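Local coordinates for protein cytochrome c, putative (Shewanella oneidensis, PDB 1SP3) that carries eight c-type hemes and probably works as a respiratory oxidoreductase that reduces tetrathionate, at residues Q287-N292 with E393-I398; L368-N373 with K379-S384. All blocks are in the same frame, centred on the assembly; numbering follows the deposited sequence.

Both contacts lie within the bacterial cytochrome c region of the chain, and contact 2 is nested inside the loop that contact 1 closes, their centres about 31 Å apart. They share no strand or helix, but the loop of contact 2 runs on toward strand 387-397, which supplies one side of contact 1. Contact 1 is buried, deep in the mixed sheet, and combines aromatic rings, a guanidinium group and a heme propionate. Contact 2 is partly buried, twice as far from the centre of the chain and away from the heme-binding sites; its touching atoms are all carbons. The pair illustrates how chemistry follows place: polar and aromatic groups near the hemes, plain apolar packing farther out.

Contact 1 of 2, residues Q287-N292 with E393-I398; sequences QYAWYN and EMWWRI. With HEC (heme c), chain D.
Two strands of the mixed sheet, 287-291 and 393-397, face each other here at nearly a right angle without pairing directly; strand 325-339 hydrogen-bonds to both, so side chains alone bridge the 9.6 Å between their axes. The six-membered end of the W395 indole reaches across: its CZ3 meets A289 CB at 3.7 Å, and Q287 CB approaches the same rim obliquely. At the other end of the indole, NE1 donates to E393 OE2 at 2.9 Å; the carboxylate oxygen lies in the ring plane but receives the N-H from above its own plane. The bond helps fix the ring's rotation. Replacing W395 by an alanine is likely to open a gap beside A289 and Q287 and leave E393 without its indole donor. Farther along, Y291, its ring carbon CG anti to the backbone N (chi1 179°), sets CE2 over one face of the R397 guanidinium, toward its rim and 3.8 Å from R397 NE, with the two planes 42° apart. Y291 OH bonds to G198. W396 meets the heme instead: its NE1 gives a nearly straight hydrogen bond (175°) to propionate O2A, 3.0 Å away, and M394 CE packs on CBA of the same propionate arm. The sheet thus supplies the heme with a neutral donor, whereas R397 NE is buried beside the tyrosine ring without a hydrogen-bond partner, the arginine's charge probably being offset by D205, which salt-bridges NH2.

Contact 2 of 2, residues L368-N373 with K379-S384; sequences LGMEAN and KGIKYS
M370, near the end of helix 362-372, points at the loop that follows the next short helix, 374-378, so the contact joins the C-terminal part of the first helix to the chain beyond the second. Helix 374-378 ends in a Schellman motif with G380 as its C-prime residue: G380, at positive phi, gives its N to L377 O, and I381 gives its N to M376 O. On leaving that helix the chain passes back beside helix 362-372, which brings I381 and Y383 alongside M370. The methionine does most of the reaching. Its chain starts with CG beside the backbone N (chi1 -61°), then bends at chi2 and chi3, which carries the terminal methyl toward I381. There M370 CE touches the branch methyl I381 CG2 at 3.8 Å, the two side chains crossing obliquely. With I381 CG2 anti to the backbone N, the shorter branch is the one that M370 CE meets.

Y383 is used differently. Its CB bond is directed toward the helix, but the ring swings off along helix 362-372, leaving only the root of the side chain near M370. The side chain touches A366 and K367, and its OH bonds to N363. M370 and I381 both also pack on M376 and on I344 of strand 344-345, so one apolar patch joins the two helices, the loop and that strand. The backbones come nearest at M370 and Y383, whose CA atoms are 6.2 Å apart, and between them M370 CB lies 4.2 Å from Y383 CB.

Contact 1 of 2, residues Q287-N292 with E393-I398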
# COMPACT_ATOMS: atom_id res chain seq x y z
N GLN A 287 -0.76 13.43 8.33
CA GLN A 287 -0.57 13.40 9.81
C GLN A 287 0.85 13.06 10.19
O GLN A 287 1.49 12.32 9.52
CB GLN A 287 -1.40 12.24 10.38
CG GLN A 287 -2.77 12.40 9.90
CD GLN A 287 -3.48 13.10 10.91
OE1 GLN A 287 -3.55 14.35 10.88
NE2 GLN A 287 -3.91 12.35 11.94
N TYR A 288 1.33 13.59 11.30
CA TYR A 288 2.76 13.38 11.63
C TYR A 288 2.91 12.46 12.82
O TYR A 288 2.16 12.61 13.79
CB TYR A 288 3.39 14.72 11.86
CG TYR A 288 3.22 15.53 10.56
CD1 TYR A 288 2.20 16.48 10.42
CD2 TYR A 288 4.04 15.30 9.48
CE1 TYR A 288 2.02 17.20 9.23
CE2 TYR A 288 3.89 16.00 8.31
CZ TYR A 288 2.91 16.96 8.20
OH TYR A 288 2.74 17.57 7.01
N ALA A 289 3.88 11.59 12.81
CA ALA A 289 4.02 10.76 13.99
C ALA A 289 5.46 10.35 14.18
O ALA A 289 6.18 10.20 13.18
CB ALA A 289 3.03 9.56 13.98
N TRP A 290 5.90 10.22 15.44
CA TRP A 290 7.13 9.51 15.73
C TRP A 290 7.20 8.16 15.05
O TRP A 290 6.23 7.36 15.09
CB TRP A 290 7.38 9.35 17.25
CG TRP A 290 7.59 10.66 17.93
CD1 TRP A 290 6.71 11.33 18.74
CD2 TRP A 290 8.73 11.51 17.77
NE1 TRP A 290 7.25 12.54 19.12
CE2 TRP A 290 8.47 12.69 18.51
CE3 TRP A 290 9.94 11.40 17.04
CZ2 TRP A 290 9.39 13.71 18.60
CZ3 TRP A 290 10.85 12.38 17.14
CH2 TRP A 290 10.58 13.54 17.90
N TYR A 291 8.33 7.90 14.41
CA TYR A 291 8.51 6.60 13.79
C TYR A 291 9.94 6.19 13.92
O TYR A 291 10.83 6.90 13.44
CB TYR A 291 8.11 6.66 12.30
CG TYR A 291 8.25 5.35 11.48
CD1 TYR A 291 7.59 4.16 11.86
CD2 TYR A 291 9.05 5.31 10.33
CE1 TYR A 291 7.73 2.99 11.11
CE2 TYR A 291 9.18 4.12 9.55
CZ TYR A 291 8.48 2.98 9.96
OH TYR A 291 8.66 1.82 9.24
N ASN A 292 10.14 4.99 14.46
CA ASN A 292 11.51 4.42 14.62
C ASN A 292 11.80 3.20 13.76
O ASN A 292 12.77 2.47 14.01
CB ASN A 292 11.75 4.00 16.09
CG ASN A 292 10.82 2.81 16.53
OD1 ASN A 292 10.20 2.13 15.68
ND2 ASN A 292 10.68 2.62 17.82
N GLU A 393 -8.63 2.78 12.40
CA GLU A 393 -7.77 3.70 11.68
C GLU A 393 -6.60 2.91 11.21
O GLU A 393 -6.21 1.88 11.85
CB GLU A 393 -7.39 4.93 12.53
CG GLU A 393 -6.22 4.81 13.53
CD GLU A 393 -5.97 6.16 14.21
OE1 GLU A 393 -6.88 7.00 14.18
OE2 GLU A 393 -4.87 6.42 14.70
N MET A 394 -6.00 3.35 10.11
CA MET A 394 -4.84 2.66 9.56
C MET A 394 -3.83 3.69 8.99
O MET A 394 -4.24 4.66 8.40
CB MET A 394 -5.27 1.74 8.46
CG MET A 394 -4.08 0.88 7.96
SD MET A 394 -4.77 -0.70 7.37
CE MET A 394 -3.18 -1.41 6.58
N TRP A 395 -2.54 3.45 9.20
CA TRP A 395 -1.42 4.39 8.93
C TRP A 395 -0.58 3.86 7.79
O TRP A 395 -0.26 2.69 7.80
CB TRP A 395 -0.54 4.56 10.16
CG TRP A 395 -1.28 5.32 11.22
CD1 TRP A 395 -2.42 4.92 11.87
CD2 TRP A 395 -1.03 6.68 11.66
NE1 TRP A 395 -2.87 5.90 12.70
CE2 TRP A 395 -2.03 6.99 12.62
CE3 TRP A 395 -0.03 7.63 11.38
CZ2 TRP A 395 -2.13 8.23 13.25
CZ3 TRP A 395 -0.04 8.84 12.07
CH2 TRP A 395 -1.11 9.16 12.98
N TRP A 396 -0.29 4.70 6.80
CA TRP A 396 0.64 4.35 5.73
C TRP A 396 1.58 5.50 5.59
O TRP A 396 1.13 6.65 5.59
CB TRP A 396 -0.03 4.26 4.34
CG TRP A 396 -0.87 3.09 4.12
CD1 TRP A 396 -0.51 1.86 3.58
CD2 TRP A 396 -2.23 3.00 4.44
NE1 TRP A 396 -1.61 1.03 3.54
CE2 TRP A 396 -2.67 1.71 4.08
CE3 TRP A 396 -3.12 3.88 5.04
CZ2 TRP A 396 -3.98 1.27 4.33
CZ3 TRP A 396 -4.37 3.48 5.26
CH2 TRP A 396 -4.82 2.17 4.88
N ARG A 397 2.84 5.17 5.35
CA ARG A 397 3.91 6.14 5.19
C ARG A 397 3.72 6.90 3.90
O ARG A 397 3.34 6.31 2.90
CB ARG A 397 5.25 5.42 5.08
CG ARG A 397 5.57 4.72 6.38
CD ARG A 397 6.95 4.24 6.45
NE ARG A 397 7.85 5.42 6.24
CZ ARG A 397 9.13 5.30 5.90
NH1 ARG A 397 9.67 4.10 5.71
NH2 ARG A 397 9.88 6.39 5.71
N ILE A 398 4.13 8.15 3.90
CA ILE A 398 4.13 8.95 2.71
C ILE A 398 5.60 9.16 2.31
O ILE A 398 6.32 9.77 3.03
CB ILE A 398 3.46 10.32 3.01
CG1 ILE A 398 1.94 10.16 3.26
CG2 ILE A 398 3.66 11.23 1.83
CD1 ILE A 398 1.30 9.52 1.96
FE HEC D . -4.32 -4.77 -2.38
CHA HEC D . -1.60 -4.14 -0.25
CHB HEC D . -6.06 -6.13 0.27
CHC HEC D . -6.89 -5.65 -4.47
CHD HEC D . -2.73 -3.29 -4.99
NA HEC D . -3.94 -5.06 -0.31
C1A HEC D . -2.74 -4.74 0.35
C2A HEC D . -2.90 -5.11 1.75
C3A HEC D . -4.14 -5.68 1.91
C4A HEC D . -4.80 -5.65 0.60
CMA HEC D . -4.72 -6.23 3.28
CAA HEC D . -1.83 -4.88 2.88
CBA HEC D . -2.23 -3.67 3.78
CGA HEC D . -2.56 -2.43 2.91
O1A HEC D . -3.78 -2.12 2.76
O2A HEC D . -1.67 -1.69 2.30
NB HEC D . -6.13 -5.70 -2.18
C1B HEC D . -6.62 -6.24 -0.97
C2B HEC D . -7.87 -6.92 -1.22
C3B HEC D . -8.12 -6.75 -2.54
C4B HEC D . -7.01 -6.00 -3.14
CMB HEC D . -8.71 -7.61 -0.10
CAB HEC D . -9.31 -7.28 -3.38
CBB HEC D . -10.58 -7.35 -2.86
NC HEC D . -4.78 -4.48 -4.45
C1C HEC D . -5.89 -4.93 -5.08
C2C HEC D . -5.84 -4.52 -6.46
C3C HEC D . -4.66 -3.82 -6.62
C4C HEC D . -3.97 -3.81 -5.33
CMC HEC D . -6.96 -4.89 -7.48
CAC HEC D . -4.10 -3.15 -7.94
CBC HEC D . -4.75 -2.19 -8.69
ND HEC D . -2.44 -3.82 -2.59
C1D HEC D . -2.00 -3.41 -3.83
C2D HEC D . -0.58 -3.03 -3.64
C3D HEC D . -0.20 -3.29 -2.18
C4D HEC D . -1.43 -3.79 -1.59
CMD HEC D . 0.36 -2.49 -4.72
CAD HEC D . 1.18 -3.01 -1.45
CBD HEC D . 1.11 -1.57 -0.92
CGD HEC D . 2.45 -1.04 -0.38
O1D HEC D . 2.60 0.20 -0.49
O2D HEC D . 3.40 -1.72 0.20

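Contact 2 of 2, residues L368-N373 with K379-S384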
# COMPACT_ATOMS: atom_id res chain seq x y z
N LEU A 368 -18.76 -17.53 5.24
CA LEU A 368 -17.94 -17.99 4.10
C LEU A 368 -16.50 -17.43 4.11
O LEU A 368 -15.59 -18.15 3.73
CB LEU A 368 -18.63 -17.70 2.76
CG LEU A 368 -19.95 -18.44 2.44
CD1 LEU A 368 -20.54 -17.83 1.11
CD2 LEU A 368 -19.75 -20.05 2.37
N GLY A 369 -16.29 -16.19 4.58
CA GLY A 369 -14.97 -15.58 4.68
C GLY A 369 -14.17 -16.20 5.83
O GLY A 369 -12.96 -16.42 5.75
N MET A 370 -14.83 -16.49 6.94
CA MET A 370 -14.13 -17.16 8.04
C MET A 370 -13.77 -18.63 7.80
O MET A 370 -12.72 -19.11 8.26
CB MET A 370 -14.90 -17.03 9.34
CG MET A 370 -15.07 -15.53 9.77
SD MET A 370 -13.49 -14.77 10.28
CE MET A 370 -13.79 -15.05 12.05
N GLU A 371 -14.65 -19.36 7.10
CA GLU A 371 -14.33 -20.74 6.73
C GLU A 371 -13.28 -20.80 5.65
O GLU A 371 -12.73 -21.83 5.42
CB GLU A 371 -15.53 -21.53 6.23
CG GLU A 371 -16.68 -21.65 7.20
CD GLU A 371 -17.91 -22.17 6.48
OE1 GLU A 371 -17.87 -22.29 5.21
OE2 GLU A 371 -18.91 -22.49 7.19
N ALA A 372 -12.99 -19.70 4.99
CA ALA A 372 -11.94 -19.75 3.98
C ALA A 372 -10.57 -19.23 4.46
O ALA A 372 -9.53 -19.48 3.80
CB ALA A 372 -12.40 -19.04 2.68
N ASN A 373 -10.56 -18.50 5.57
CA ASN A 373 -9.32 -17.91 6.09
C ASN A 373 -8.36 -18.98 6.69
O ASN A 373 -8.73 -19.67 7.66
CB ASN A 373 -9.65 -16.81 7.12
CG ASN A 373 -8.44 -15.90 7.44
OD1 ASN A 373 -7.68 -16.13 8.38
ND2 ASN A 373 -8.33 -14.81 6.70
N LYS A 379 -6.37 -21.52 13.90
CA LYS A 379 -6.63 -21.26 15.33
C LYS A 379 -7.98 -21.87 15.85
O LYS A 379 -8.41 -21.59 16.98
CB LYS A 379 -6.50 -19.75 15.65
CG LYS A 379 -5.31 -18.99 14.97
CD LYS A 379 -5.15 -17.50 15.38
CE LYS A 379 -4.84 -17.33 16.93
NZ LYS A 379 -4.78 -15.94 17.56
N GLY A 380 -8.63 -22.69 15.01
CA GLY A 380 -9.94 -23.25 15.33
C GLY A 380 -11.05 -22.20 15.54
O GLY A 380 -12.07 -22.45 16.21
N ILE A 381 -10.85 -21.01 14.96
CA ILE A 381 -11.84 -19.93 15.08
C ILE A 381 -13.06 -20.20 14.16
O ILE A 381 -12.92 -20.46 12.97
CB ILE A 381 -11.20 -18.53 14.83
CG1 ILE A 381 -10.28 -18.15 16.01
CG2 ILE A 381 -12.29 -17.47 14.63
CD1 ILE A 381 -9.17 -17.20 15.63
N LYS A 382 -14.24 -20.16 14.75
CA LYS A 382 -15.48 -20.27 14.00
C LYS A 382 -16.25 -18.97 14.13
O LYS A 382 -16.36 -18.41 15.24
CB LYS A 382 -16.35 -21.42 14.54
CG LYS A 382 -15.98 -22.80 13.92
CD LYS A 382 -15.73 -23.87 14.96
CE LYS A 382 -15.27 -25.16 14.28
NZ LYS A 382 -16.42 -25.71 13.49
N TYR A 383 -16.82 -18.54 13.02
CA TYR A 383 -17.76 -17.45 13.05
C TYR A 383 -18.82 -17.80 14.09
O TYR A 383 -19.34 -18.95 14.06
CB TYR A 383 -18.40 -17.27 11.69
CG TYR A 383 -19.47 -16.23 11.70
CD1 TYR A 383 -19.28 -15.04 12.36
CD2 TYR A 383 -20.68 -16.43 11.03
CE1 TYR A 383 -20.23 -14.09 12.38
CE2 TYR A 383 -21.66 -15.46 11.03
CZ TYR A 383 -21.43 -14.29 11.70
OH TYR A 383 -22.36 -13.26 11.74
N SER A 384 -19.14 -16.85 14.99
CA SER A 384 -20.10 -17.16 16.05
C SER A 384 -21.55 -17.09 15.58
O SER A 384 -22.42 -17.62 16.24
CB SER A 384 -19.88 -16.33 17.32
OG SER A 384 -20.31 -15.02 17.10